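Local coordinates for homoprotocatechuate 2,3-dioxygenase (Brevibacterium fuscum, PDB 4Z6S) that cleaves the aromatic ring of the catechol homoprotocatechuate with dioxygen at a non-haem iron(II), as an extradiol dioxygenase, at the 3,4-dihydroxybenzenesulfonic acid site. Sequence-based numbering; all coordinates share one arbitrary frame.

The 3,4-dihydroxybenzenesulfonic acid site. Residues 155, 192, 200, 214, 243, 248-251, 257, 267, 269, 292-293, 304. With 4SX (3,4-dihydroxybenzenesulfonic acid), chain B; FE2 (Fe (II) ion), chain C.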
loop_
_atom_site.group_PDB
_atom_site.type_symbol
_atom_site.label_atom_id
_atom_site.label_comp_id
_atom_site.label_asym_id
_atom_site.label_seq_id
_atom_site.Cartn_x
_atom_site.Cartn_y
_atom_site.Cartn_z
ATOM N N HIS A 155 1.595 -8.740 21.048
ATOM C CA HIS A 155 1.048 -9.743 21.969
ATOM C C HIS A 155 1.941 -10.956 22.142
ATOM O O HIS A 155 2.891 -11.166 21.385
ATOM C CB HIS A 155 -0.366 -10.174 21.522
ATOM C CG HIS A 155 -0.439 -10.892 20.213
ATOM N ND1 HIS A 155 -0.714 -10.236 19.050
ATOM C CD2 HIS A 155 -0.397 -12.210 19.897
ATOM C CE1 HIS A 155 -0.805 -11.106 18.056
ATOM N NE2 HIS A 155 -0.582 -12.313 18.536
ATOM N N TRP A 192 -8.698 -15.125 23.229
ATOM C CA TRP A 192 -7.869 -13.945 23.060
ATOM C C TRP A 192 -8.288 -12.920 24.086
ATOM O O TRP A 192 -9.497 -12.716 24.296
ATOM C CB TRP A 192 -8.084 -13.395 21.657
ATOM C CG TRP A 192 -7.402 -14.182 20.565
ATOM C CD1 TRP A 192 -6.287 -13.810 19.918
ATOM C CD2 TRP A 192 -7.837 -15.416 19.952
ATOM N NE1 TRP A 192 -5.949 -14.756 18.983
ATOM C CE2 TRP A 192 -6.883 -15.758 18.988
ATOM C CE3 TRP A 192 -8.933 -16.270 20.141
ATOM C CZ2 TRP A 192 -7.007 -16.899 18.171
ATOM C CZ3 TRP A 192 -9.036 -17.429 19.365
ATOM C CH2 TRP A 192 -8.076 -17.724 18.384
ATOM N N GLN A 200 -5.734 -8.206 21.661
ATOM C CA GLN A 200 -5.016 -9.044 22.588
ATOM C C GLN A 200 -3.731 -8.435 23.130
ATOM O O GLN A 200 -3.027 -7.707 22.439
ATOM C CB GLN A 200 -4.692 -10.375 21.924
ATOM C CG GLN A 200 -3.999 -10.174 20.587
ATOM C CD GLN A 200 -3.770 -11.451 19.820
ATOM O OE1 GLN A 200 -3.398 -12.486 20.405
ATOM N NE2 GLN A 200 -3.930 -11.391 18.494
ATOM N N HIS A 214 3.873 -18.060 20.375
ATOM C CA HIS A 214 4.555 -17.013 19.614
ATOM C C HIS A 214 4.635 -15.711 20.345
ATOM O O HIS A 214 3.891 -15.476 21.319
ATOM C CB HIS A 214 3.960 -16.819 18.210
ATOM C CG HIS A 214 2.511 -16.431 18.165
ATOM N ND1 HIS A 214 1.507 -17.361 18.071
ATOM C CD2 HIS A 214 1.904 -15.223 18.125
ATOM C CE1 HIS A 214 0.339 -16.746 17.990
ATOM N NE2 HIS A 214 0.556 -15.445 18.013
ATOM N N ARG A 243 3.721 -20.186 8.214
ATOM C CA ARG A 243 2.274 -20.083 7.928
ATOM C C ARG A 243 1.959 -18.675 7.483
ATOM O O ARG A 243 2.413 -17.716 8.089
ATOM C CB ARG A 243 1.438 -20.464 9.163
ATOM C CG ARG A 243 -0.065 -20.274 8.994
ATOM C CD ARG A 243 -0.900 -20.560 10.236
ATOM N NE ARG A 243 -2.220 -19.973 9.985
ATOM C CZ ARG A 243 -3.059 -19.457 10.888
ATOM N NH1 ARG A 243 -2.834 -19.543 12.199
ATOM N NH2 ARG A 243 -4.145 -18.842 10.467
ATOM N N HIS A 248 -6.448 -13.112 9.125
ATOM C CA HIS A 248 -7.066 -13.896 10.189
ATOM C C HIS A 248 -8.568 -13.703 10.161
ATOM O O HIS A 248 -9.065 -12.657 9.791
ATOM C CB HIS A 248 -6.580 -13.455 11.557
ATOM C CG HIS A 248 -5.212 -13.921 11.940
ATOM N ND1 HIS A 248 -4.822 -15.239 11.874
ATOM C CD2 HIS A 248 -4.179 -13.249 12.507
ATOM C CE1 HIS A 248 -3.600 -15.358 12.363
ATOM N NE2 HIS A 248 -3.195 -14.169 12.773
ATOM N N GLY A 249 -9.301 -14.716 10.597
ATOM C CA GLY A 249 -10.722 -14.526 10.917
ATOM C C GLY A 249 -10.830 -13.875 12.287
ATOM O O GLY A 249 -11.141 -12.682 12.400
ATOM N N VAL A 250 -10.478 -14.621 13.323
ATOM C CA VAL A 250 -10.274 -14.048 14.648
ATOM C C VAL A 250 -9.292 -12.889 14.539
ATOM O O VAL A 250 -8.210 -13.039 13.987
ATOM C CB VAL A 250 -9.712 -15.084 15.625
ATOM C CG1 VAL A 250 -9.339 -14.449 16.961
ATOM C CG2 VAL A 250 -10.684 -16.227 15.846
ATOM N N SER A 251 -9.694 -11.743 15.043
ATOM C CA SER A 251 -8.869 -10.507 15.097
ATOM C C SER A 251 -8.956 -9.631 13.841
ATOM O O SER A 251 -8.657 -8.431 13.930
ATOM C CB SER A 251 -7.389 -10.750 15.451
ATOM O OG SER A 251 -6.605 -11.041 14.291
ATOM N N TYR A 257 3.560 -15.997 10.075
ATOM C CA TYR A 257 4.370 -16.655 11.096
ATOM C C TYR A 257 5.694 -17.157 10.523
ATOM O O TYR A 257 5.708 -17.872 9.507
ATOM C CB TYR A 257 3.628 -17.827 11.754
ATOM C CG TYR A 257 2.307 -17.459 12.383
ATOM C CD1 TYR A 257 1.130 -17.459 11.631
ATOM C CD2 TYR A 257 2.232 -17.081 13.717
ATOM C CE1 TYR A 257 -0.082 -17.122 12.202
ATOM C CE2 TYR A 257 1.024 -16.739 14.293
ATOM C CZ TYR A 257 -0.123 -16.772 13.524
ATOM O OH TYR A 257 -1.340 -16.443 14.080
ATOM N N GLU A 267 5.209 -13.944 15.112
ATOM C CA GLU A 267 4.114 -13.482 14.233
ATOM C C GLU A 267 4.332 -12.018 13.891
ATOM O O GLU A 267 4.790 -11.225 14.753
ATOM C CB GLU A 267 2.742 -13.632 14.906
ATOM C CG GLU A 267 1.578 -13.277 13.985
ATOM C CD GLU A 267 0.237 -13.386 14.640
ATOM O OE1 GLU A 267 0.194 -13.482 15.884
ATOM O OE2 GLU A 267 -0.771 -13.421 13.886
ATOM N N TYR A 269 1.978 -8.898 12.313
ATOM C CA TYR A 269 0.550 -8.693 12.524
ATOM C C TYR A 269 0.205 -7.232 12.266
ATOM O O TYR A 269 0.938 -6.333 12.645
ATOM C CB TYR A 269 0.308 -9.076 13.991
ATOM C CG TYR A 269 -1.051 -9.016 14.613
ATOM C CD1 TYR A 269 -1.848 -10.149 14.697
ATOM C CD2 TYR A 269 -1.491 -7.874 15.235
ATOM C CE1 TYR A 269 -3.061 -10.133 15.364
ATOM C CE2 TYR A 269 -2.717 -7.861 15.884
ATOM C CZ TYR A 269 -3.497 -8.988 15.944
ATOM O OH TYR A 269 -4.706 -8.976 16.667
ATOM N N ARG A 292 -12.121 -19.194 10.076
ATOM C CA ARG A 292 -11.907 -18.633 11.412
ATOM C C ARG A 292 -10.448 -18.230 11.659
ATOM O O ARG A 292 -10.195 -17.255 12.370
ATOM C CB ARG A 292 -12.363 -19.615 12.527
ATOM C CG ARG A 292 -11.369 -20.758 12.779
ATOM C CD ARG A 292 -11.930 -21.983 13.483
ATOM N NE ARG A 292 -10.846 -22.961 13.635
ATOM C CZ ARG A 292 -10.392 -23.736 12.645
ATOM N NH1 ARG A 292 -10.978 -23.711 11.455
ATOM N NH2 ARG A 292 -9.369 -24.549 12.838
ATOM N N ARG A 293 -9.503 -19.009 11.115
ATOM C CA ARG A 293 -8.087 -18.761 11.339
ATOM C C ARG A 293 -7.414 -18.124 10.141
ATOM O O ARG A 293 -6.637 -17.165 10.303
ATOM C CB ARG A 293 -7.338 -20.031 11.765
ATOM C CG ARG A 293 -7.729 -20.581 13.145
ATOM C CD ARG A 293 -6.573 -21.302 13.807
ATOM N NE ARG A 293 -6.847 -21.769 15.172
ATOM C CZ ARG A 293 -6.449 -21.152 16.284
ATOM N NH1 ARG A 293 -5.807 -19.986 16.261
ATOM N NH2 ARG A 293 -6.684 -21.714 17.451
ATOM N N TRP A 304 1.862 -25.681 13.125
ATOM C CA TRP A 304 1.307 -24.542 13.852
ATOM C C TRP A 304 0.515 -24.999 15.073
ATOM O O TRP A 304 0.488 -24.326 16.110
ATOM C CB TRP A 304 0.443 -23.671 12.924
ATOM C CG TRP A 304 0.242 -22.265 13.437
ATOM C CD1 TRP A 304 1.029 -21.183 13.206
ATOM C CD2 TRP A 304 -0.826 -21.808 14.268
ATOM N NE1 TRP A 304 0.523 -20.077 13.834
ATOM C CE2 TRP A 304 -0.628 -20.423 14.485
ATOM C CE3 TRP A 304 -1.931 -22.428 14.850
ATOM C CZ2 TRP A 304 -1.481 -19.663 15.280
ATOM C CZ3 TRP A 304 -2.768 -21.683 15.612
ATOM C CH2 TRP A 304 -2.545 -20.308 15.840
HETATM O O11 4SX B . -5.120 -18.001 13.288
HETATM S S9 4SX B . -6.188 -17.105 14.092
HETATM O O12 4SX B . -7.104 -16.298 13.243
HETATM O O10 4SX B . -6.911 -18.020 14.981
HETATM C C4 4SX B . -5.282 -16.020 15.058
HETATM C C3 4SX B . -4.000 -16.427 15.463
HETATM C C5 4SX B . -5.746 -14.711 15.266
HETATM C C6 4SX B . -4.942 -13.790 15.918
HETATM C C1 4SX B . -3.649 -14.166 16.298
HETATM O O7 4SX B . -2.775 -13.287 16.898
HETATM C C2 4SX B . -3.177 -15.488 16.090
HETATM O O8 4SX B . -1.912 -15.762 16.490
HETATM FE FE FE2 C . -1.023 -14.105 17.359
HETATM O O HOH W 1 -2.383 -14.742 19.268
#
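Extended strands 152-160, 211-218 and 265-270 present His155, His214 and Glu267, while loops bring His248 over the aromatic ring and Arg243 and Arg293 to the sulfonate. This is the two-histidine, one-carboxylate facial triad of an extradiol dioxygenase, here holding 3,4-dihydroxybenzenesulfonic acid, a catechol that chelates the iron through O7 and O8. His155 and His214 bind the iron through NE2, each with CG tucked between main-chain N and C (chi1 65° and 60°). Glu267, extended with CG anti to N, binds iron through OE1 at 2.0 Å; with the catechol oxygens and water 1, the shell is near octahedral. Two bonds hold the His248 imidazole, both acceptors in its plane: NE2 donates almost straight to Glu267 OE2 (2.8 Å), ND1 to Arg293 O (3.1 Å). That ring lies flat over one face of the catechol, planes 7° and centroids 3.5 Å apart; at the other, steeply inclined Trp192 turns its NE1 and CZ2 side to C6 and C4. Tyr257 OH donates to O8 at 2.6 Å, probably stabilising negative charge there. At the sulfonate, Arg243 gives NH1 and NH2 end-on to O11, both in plane; Arg293 NH1 pairs by charge with O10, its N-H not aimed at it. The protein buries almost the whole ligand. Engineered Gln200 has an extended chain: its carboxamide NE2 donates to O7 at 2.7 Å and to Tyr269 OH at 3.1 Å, while OE1 lies 2.7 Å from the oxygen of iron-bound water 1.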